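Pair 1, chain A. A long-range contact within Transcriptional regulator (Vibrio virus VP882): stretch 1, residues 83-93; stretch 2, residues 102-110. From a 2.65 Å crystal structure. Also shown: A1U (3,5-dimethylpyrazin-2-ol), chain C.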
# COMPACT_ATOMS: atom_id res chain seq x y z
N GLN A 83 -19.33 -8.59 -8.54
CA GLN A 83 -19.57 -8.47 -10.00
C GLN A 83 -18.24 -8.20 -10.71
O GLN A 83 -18.27 -7.53 -11.75
CB GLN A 83 -20.55 -7.34 -10.31
CG GLN A 83 -21.99 -7.72 -10.04
CD GLN A 83 -22.75 -6.49 -9.62
OE1 GLN A 83 -22.82 -5.51 -10.35
NE2 GLN A 83 -23.31 -6.53 -8.42
N GLY A 84 -17.12 -8.64 -10.13
CA GLY A 84 -15.81 -8.43 -10.79
C GLY A 84 -14.73 -9.38 -10.32
O GLY A 84 -14.81 -9.89 -9.19
N ARG A 85 -13.76 -9.66 -11.20
CA ARG A 85 -12.59 -10.51 -10.88
C ARG A 85 -11.64 -9.79 -9.91
O ARG A 85 -11.14 -10.45 -8.99
CB ARG A 85 -11.80 -10.84 -12.15
CG ARG A 85 -12.66 -11.23 -13.34
CD ARG A 85 -12.86 -10.10 -14.33
NE ARG A 85 -13.22 -10.58 -15.66
CZ ARG A 85 -14.08 -11.57 -15.90
NH1 ARG A 85 -14.68 -12.20 -14.90
NH2 ARG A 85 -14.33 -11.93 -17.14
N GLU A 86 -11.45 -8.49 -10.14
CA GLU A 86 -10.47 -7.64 -9.41
C GLU A 86 -10.86 -7.43 -7.94
O GLU A 86 -12.05 -7.55 -7.62
CB GLU A 86 -10.28 -6.31 -10.14
CG GLU A 86 -11.58 -5.65 -10.56
CD GLU A 86 -11.87 -5.65 -12.05
OE1 GLU A 86 -11.21 -6.41 -12.78
OE2 GLU A 86 -12.75 -4.89 -12.48
N LYS A 87 -9.86 -7.16 -7.10
CA LYS A 87 -10.04 -6.94 -5.65
C LYS A 87 -10.27 -5.45 -5.39
O LYS A 87 -9.90 -4.66 -6.26
CB LYS A 87 -8.74 -7.28 -4.93
CG LYS A 87 -7.80 -6.10 -4.75
CD LYS A 87 -6.39 -6.48 -4.37
CE LYS A 87 -5.36 -5.44 -4.77
NZ LYS A 87 -5.88 -4.53 -5.80
N LYS A 88 -10.89 -5.10 -4.26
CA LYS A 88 -11.06 -3.71 -3.88
C LYS A 88 -10.66 -3.53 -2.42
O LYS A 88 -11.00 -4.34 -1.56
CB LYS A 88 -12.51 -3.22 -4.08
CG LYS A 88 -12.94 -3.04 -5.54
CD LYS A 88 -13.39 -4.37 -6.13
CE LYS A 88 -13.05 -4.50 -7.60
NZ LYS A 88 -13.84 -5.59 -8.23
N ILE A 89 -9.94 -2.44 -2.17
CA ILE A 89 -9.40 -2.12 -0.86
C ILE A 89 -10.28 -1.07 -0.22
O ILE A 89 -10.64 -0.06 -0.85
CB ILE A 89 -7.94 -1.65 -0.97
CG1 ILE A 89 -7.13 -2.61 -1.84
CG2 ILE A 89 -7.30 -1.56 0.40
CD1 ILE A 89 -5.94 -1.97 -2.52
N VAL A 90 -10.65 -1.30 1.03
CA VAL A 90 -11.45 -0.38 1.82
C VAL A 90 -10.66 0.13 3.01
O VAL A 90 -10.08 -0.65 3.79
CB VAL A 90 -12.79 -1.01 2.22
CG1 VAL A 90 -12.65 -1.79 3.46
CG2 VAL A 90 -13.82 0.14 2.51
N LEU A 91 -10.56 1.46 3.09
CA LEU A 91 -10.07 2.17 4.26
C LEU A 91 -11.20 2.23 5.27
O LEU A 91 -12.21 2.91 5.04
CB LEU A 91 -9.60 3.57 3.87
CG LEU A 91 -9.25 4.56 5.00
CD1 LEU A 91 -8.08 4.06 5.84
CD2 LEU A 91 -8.95 5.94 4.44
N ASP A 92 -11.04 1.53 6.38
CA ASP A 92 -12.03 1.46 7.45
C ASP A 92 -11.41 2.10 8.68
O ASP A 92 -10.55 1.51 9.34
CB ASP A 92 -12.43 0.01 7.71
CG ASP A 92 -13.68 -0.41 6.95
OD1 ASP A 92 -14.79 0.06 7.25
OD2 ASP A 92 -13.59 -1.26 6.06
N VAL A 93 -11.83 3.32 9.00
CA VAL A 93 -11.39 3.99 10.21
C VAL A 93 -12.55 3.94 11.20
O VAL A 93 -13.62 4.52 10.95
CB VAL A 93 -10.94 5.43 9.94
CG1 VAL A 93 -10.47 6.08 11.22
CG2 VAL A 93 -9.82 5.42 8.91
N VAL A 102 -7.13 2.61 12.23
CA VAL A 102 -7.14 2.84 10.80
C VAL A 102 -6.79 1.51 10.15
O VAL A 102 -5.62 1.12 10.09
CB VAL A 102 -6.13 3.93 10.40
CG1 VAL A 102 -6.19 4.19 8.90
CG2 VAL A 102 -6.37 5.21 11.18
N PHE A 103 -7.80 0.78 9.68
CA PHE A 103 -7.58 -0.48 9.02
C PHE A 103 -7.71 -0.33 7.51
O PHE A 103 -8.40 0.56 7.00
CB PHE A 103 -8.56 -1.55 9.52
CG PHE A 103 -8.00 -2.43 10.59
CD1 PHE A 103 -7.79 -3.78 10.36
CD2 PHE A 103 -7.68 -1.91 11.83
CE1 PHE A 103 -7.27 -4.59 11.34
CE2 PHE A 103 -7.16 -2.72 12.82
CZ PHE A 103 -6.95 -4.06 12.58
N THR A 104 -7.04 -1.23 6.81
CA THR A 104 -7.31 -1.52 5.41
C THR A 104 -8.01 -2.87 5.36
O THR A 104 -7.47 -3.87 5.84
CB THR A 104 -6.00 -1.54 4.62
OG1 THR A 104 -5.54 -0.19 4.44
CG2 THR A 104 -6.15 -2.24 3.28
N PHE A 105 -9.21 -2.90 4.77
CA PHE A 105 -9.93 -4.14 4.51
C PHE A 105 -9.96 -4.40 3.01
O PHE A 105 -10.63 -3.68 2.26
CB PHE A 105 -11.34 -4.10 5.10
CG PHE A 105 -11.39 -4.45 6.56
CD1 PHE A 105 -11.52 -5.77 6.97
CD2 PHE A 105 -11.29 -3.46 7.52
CE1 PHE A 105 -11.55 -6.09 8.32
CE2 PHE A 105 -11.32 -3.78 8.87
CZ PHE A 105 -11.45 -5.10 9.27
N THR A 106 -9.21 -5.41 2.58
CA THR A 106 -9.13 -5.82 1.19
C THR A 106 -10.17 -6.90 0.90
O THR A 106 -10.13 -7.99 1.50
CB THR A 106 -7.73 -6.33 0.85
OG1 THR A 106 -7.58 -7.68 1.29
CG2 THR A 106 -6.69 -5.47 1.53
N LYS A 107 -11.11 -6.61 0.00
CA LYS A 107 -12.20 -7.52 -0.31
C LYS A 107 -12.06 -8.02 -1.75
O LYS A 107 -11.97 -7.22 -2.68
CB LYS A 107 -13.54 -6.85 -0.08
CG LYS A 107 -13.59 -6.17 1.28
CD LYS A 107 -14.74 -5.19 1.45
CE LYS A 107 -16.07 -5.91 1.61
NZ LYS A 107 -17.16 -4.98 2.01
N THR A 108 -12.04 -9.35 -1.89
CA THR A 108 -11.79 -10.09 -3.11
C THR A 108 -12.94 -11.05 -3.40
O THR A 108 -13.57 -11.55 -2.47
CB THR A 108 -10.48 -10.88 -3.02
OG1 THR A 108 -10.26 -11.57 -4.26
CG2 THR A 108 -10.53 -11.86 -1.85
N PRO A 109 -13.24 -11.30 -4.67
CA PRO A 109 -14.27 -12.31 -5.00
C PRO A 109 -13.86 -13.71 -4.55
O PRO A 109 -12.71 -14.12 -4.70
CB PRO A 109 -14.38 -12.21 -6.52
CG PRO A 109 -13.71 -10.91 -6.91
CD PRO A 109 -12.66 -10.68 -5.87
N LEU A 110 -14.83 -14.45 -4.02
CA LEU A 110 -14.61 -15.83 -3.60
C LEU A 110 -14.94 -16.80 -4.73
O LEU A 110 -16.11 -17.01 -5.08
CB LEU A 110 -15.39 -16.15 -2.33
CG LEU A 110 -15.04 -17.52 -1.74
CD1 LEU A 110 -14.97 -17.50 -0.21
CD2 LEU A 110 -16.04 -18.55 -2.16
CAB A1U C . -15.21 -3.52 7.80
CAC A1U C . -15.10 -4.40 8.90
CAE A1U C . -15.86 -6.15 7.54
CAF A1U C . -15.94 -5.20 6.50
CAG A1U C . -14.62 -3.88 10.23
CAH A1U C . -16.22 -7.59 7.35
NAA A1U C . -15.64 -3.90 6.57
NAD A1U C . -15.43 -5.72 8.74
OAI A1U C . -16.39 -5.70 5.26

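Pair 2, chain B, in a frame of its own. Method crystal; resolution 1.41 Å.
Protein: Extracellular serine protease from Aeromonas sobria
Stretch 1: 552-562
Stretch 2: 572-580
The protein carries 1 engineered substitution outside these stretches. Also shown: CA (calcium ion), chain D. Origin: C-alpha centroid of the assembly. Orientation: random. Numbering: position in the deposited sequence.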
# COMPACT_ATOMS: atom_id res chain seq x y z
N THR B 552 24.28 -1.12 6.97
CA THR B 552 25.12 -0.33 7.87
C THR B 552 24.32 0.07 9.10
O THR B 552 23.16 0.47 8.99
CB THR B 552 25.62 0.96 7.20
OG1 THR B 552 26.14 0.67 5.90
CG2 THR B 552 26.73 1.59 8.02
N ASP B 553 24.95 -0.03 10.27
CA ASP B 553 24.41 0.55 11.50
C ASP B 553 24.91 2.00 11.55
O ASP B 553 26.11 2.24 11.60
CB ASP B 553 24.89 -0.29 12.70
CG ASP B 553 24.49 0.30 14.06
OD1 ASP B 553 24.33 1.53 14.21
OD2 ASP B 553 24.35 -0.49 15.01
N VAL B 554 23.98 2.94 11.49
CA VAL B 554 24.33 4.35 11.31
C VAL B 554 24.01 5.24 12.51
O VAL B 554 23.82 6.45 12.36
CB VAL B 554 23.66 4.95 10.02
CG1 VAL B 554 24.12 4.21 8.76
CG2 VAL B 554 22.13 4.97 10.14
N ALA B 555 23.91 4.64 13.70
CA ALA B 555 23.59 5.43 14.89
C ALA B 555 24.01 4.76 16.18
O ALA B 555 23.79 3.57 16.37
CB ALA B 555 22.10 5.75 14.94
N ASN B 556 24.58 5.56 17.09
CA ASN B 556 24.81 5.08 18.45
C ASN B 556 24.17 5.97 19.52
O ASN B 556 24.25 5.67 20.71
CB ASN B 556 26.30 4.85 18.74
CG ASN B 556 27.15 6.10 18.56
OD1 ASN B 556 26.66 7.17 18.23
ND2 ASN B 556 28.45 5.95 18.77
N GLY B 557 23.52 7.04 19.09
CA GLY B 557 22.85 7.94 20.04
C GLY B 557 21.52 7.36 20.48
O GLY B 557 20.89 6.59 19.73
N THR B 558 21.06 7.72 21.68
CA THR B 558 19.72 7.34 22.12
C THR B 558 18.66 8.09 21.31
O THR B 558 18.90 9.17 20.79
CB THR B 558 19.50 7.62 23.62
OG1 THR B 558 19.61 9.03 23.87
CG2 THR B 558 20.52 6.86 24.46
N ARG B 559 17.49 7.48 21.19
CA ARG B 559 16.35 8.12 20.58
C ARG B 559 15.14 7.92 21.45
O ARG B 559 15.05 6.93 22.19
CB ARG B 559 16.07 7.52 19.20
CG ARG B 559 17.16 7.79 18.16
CD ARG B 559 16.75 7.28 16.79
NE ARG B 559 16.60 5.82 16.74
CZ ARG B 559 17.58 4.95 16.49
NH1 ARG B 559 18.82 5.37 16.26
NH2 ARG B 559 17.31 3.65 16.46
N GLN B 560 14.20 8.85 21.37
CA GLN B 560 12.96 8.72 22.10
C GLN B 560 11.75 8.74 21.17
O GLN B 560 11.74 9.42 20.14
CB GLN B 560 12.83 9.80 23.16
CG GLN B 560 13.82 9.65 24.32
CD GLN B 560 13.58 10.70 25.37
OE1 GLN B 560 13.02 11.74 25.08
NE2 GLN B 560 14.01 10.43 26.60
N VAL B 561 10.74 7.97 21.57
CA VAL B 561 9.52 7.82 20.81
C VAL B 561 8.35 8.08 21.75
O VAL B 561 8.32 7.55 22.86
CB VAL B 561 9.42 6.39 20.21
CG1 VAL B 561 8.10 6.18 19.49
CG2 VAL B 561 10.60 6.13 19.27
N SER B 562 7.41 8.90 21.31
CA SER B 562 6.22 9.22 22.07
C SER B 562 5.16 8.15 21.80
O SER B 562 4.86 7.83 20.63
CB SER B 562 5.68 10.60 21.69
OG SER B 562 6.69 11.61 21.76
N THR B 572 3.40 8.03 27.06
CA THR B 572 4.60 7.38 27.59
C THR B 572 5.77 7.76 26.68
O THR B 572 5.57 8.09 25.50
CB THR B 572 4.47 5.82 27.58
OG1 THR B 572 3.20 5.43 28.11
CG2 THR B 572 5.58 5.16 28.39
N THR B 573 6.98 7.74 27.22
CA THR B 573 8.17 7.84 26.38
C THR B 573 8.84 6.47 26.29
O THR B 573 9.02 5.77 27.29
CB THR B 573 9.16 8.92 26.87
OG1 THR B 573 8.58 10.21 26.66
CG2 THR B 573 10.49 8.85 26.10
N LEU B 574 9.18 6.09 25.06
CA LEU B 574 9.94 4.88 24.81
C LEU B 574 11.35 5.32 24.42
O LEU B 574 11.51 6.17 23.55
CB LEU B 574 9.29 4.08 23.68
CG LEU B 574 9.90 2.75 23.25
CD1 LEU B 574 9.83 1.72 24.37
CD2 LEU B 574 9.21 2.25 21.99
N THR B 575 12.35 4.76 25.09
CA THR B 575 13.74 5.04 24.76
C THR B 575 14.32 3.87 23.99
O THR B 575 14.19 2.71 24.42
CB THR B 575 14.57 5.34 26.02
OG1 THR B 575 13.96 6.42 26.74
CG2 THR B 575 16.01 5.73 25.65
N GLU B 576 14.92 4.17 22.85
CA GLU B 576 15.64 3.17 22.08
C GLU B 576 17.09 3.21 22.53
O GLU B 576 17.81 4.18 22.24
CB GLU B 576 15.60 3.47 20.59
CG GLU B 576 14.27 3.34 19.90
CD GLU B 576 14.47 3.35 18.41
OE1 GLU B 576 14.92 2.32 17.86
OE2 GLU B 576 14.22 4.40 17.78
N ARG B 577 17.52 2.16 23.21
CA ARG B 577 18.90 2.06 23.68
C ARG B 577 19.77 1.46 22.57
O ARG B 577 19.38 0.49 21.91
CB ARG B 577 18.96 1.20 24.94
CG ARG B 577 17.94 1.57 26.00
CD ARG B 577 18.49 2.56 27.01
NE ARG B 577 17.43 3.27 27.73
CZ ARG B 577 16.73 2.78 28.75
NH1 ARG B 577 16.96 1.55 29.19
NH2 ARG B 577 15.79 3.52 29.32
N ASN B 578 20.93 2.05 22.36
CA ASN B 578 21.86 1.54 21.35
C ASN B 578 22.20 0.06 21.55
O ASN B 578 22.29 -0.42 22.68
CB ASN B 578 23.13 2.38 21.31
CG ASN B 578 23.99 2.08 20.11
OD1 ASN B 578 23.50 1.87 19.00
ND2 ASN B 578 25.30 2.04 20.32
N ASN B 579 22.38 -0.67 20.45
CA ASN B 579 22.84 -2.06 20.54
C ASN B 579 24.18 -2.14 21.26
O ASN B 579 25.11 -1.40 20.94
CB ASN B 579 22.94 -2.71 19.15
CG ASN B 579 23.76 -1.90 18.18
OD1 ASN B 579 23.41 -0.77 17.85
ND2 ASN B 579 24.85 -2.48 17.70
N ARG B 580 24.25 -3.04 22.23
CA ARG B 580 25.47 -3.26 23.01
C ARG B 580 26.50 -4.11 22.24
O ARG B 580 27.70 -3.99 22.47
CB ARG B 580 25.10 -3.94 24.33
CG ARG B 580 26.26 -4.18 25.27
CD ARG B 580 26.16 -3.37 26.56
NE ARG B 580 27.26 -3.68 27.47
CZ ARG B 580 27.35 -4.79 28.20
NH1 ARG B 580 26.40 -5.72 28.16
NH2 ARG B 580 28.40 -4.98 29.00
CA CA D . 23.86 1.26 16.70

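Both pairs are built on two antiparallel strands joined by backbone hydrogen bonds, and 14 central residues superpose with an RMSD of 0.5 Å. The strand directions differ by 154° in pair 1 and 150° in pair 2, with closest axis approaches of 4.5 and 4.6 Å. The register is the same: Lys A88–Lys A107 matches Arg B559–Glu B576, and Val A90–Phe A105 matches Val B561–Leu B574, all hydrogen-bonded pairs, while Ile A89–Thr A106 matches the non-hydrogen-bonded Gln B560–Thr B575. In pair 1, Val A90 N donates to Phe A105 O (2.7 Å) and Phe A105 N to Val A90 O (2.6 Å); in pair 2, Val B561 N to Leu B574 O and Leu B574 N to Val B561 O are each 2.8 Å. The ladder loosens at one rung of pair 2, where the bond from Arg B559 N to Glu B576 O is weak at 3.5 Å; its counterpart, Lys A88 N to Lys A107 O, is 2.9 Å.

The matched valines fill the same place against different partners. Val A90 CG1 lies 3.1 Å from Phe A105 CB, and the aromatic ring beyond carries the pyrazinol A1U over one face. Leu B574, smaller and branched, meets its valine less closely, with Val B561 CB 4.2 Å from Leu B574 CB.

On the same face, charge is handled differently. Arg B559 and Glu B576 form a salt bridge: Arg B559 NE reaches Glu B576 OE2 at 3.0 Å and Arg B559 NH2 reaches Glu B576 OE1 at 3.1 Å, so the carboxylate is gripped from the guanidinium edge. The two lysines of pair 1 have like charge and part company. Lys A88 NZ turns back to its own stretch, donating to Glu A86 O at 2.7 Å, whereas Lys A107 NZ makes a weak hydrogen bond to A1U OAI at 3.4 Å.

The opposite face matches Ile A89 with Gln B560 and Thr A104 with Thr B573. Ile A89 CG2 packs 3.2 Å from Thr A104 CG2; Gln B560 CD lies 3.7 Å from Thr B573 CG2, so an amide covers the same methyl position.

Beyond the ladder, Pro A109 points toward stretch 1 and lies beside its loop, with Arg A85 O 3.3 Å from Pro A109 CG. At the matching position, Asn B578 also points toward stretch 1, but here calcium ties the stretches together: Ala B555 O binds the ion at 2.3 Å, joined by Asp B553 and, from stretch 2, Asn B578 and Asn B579.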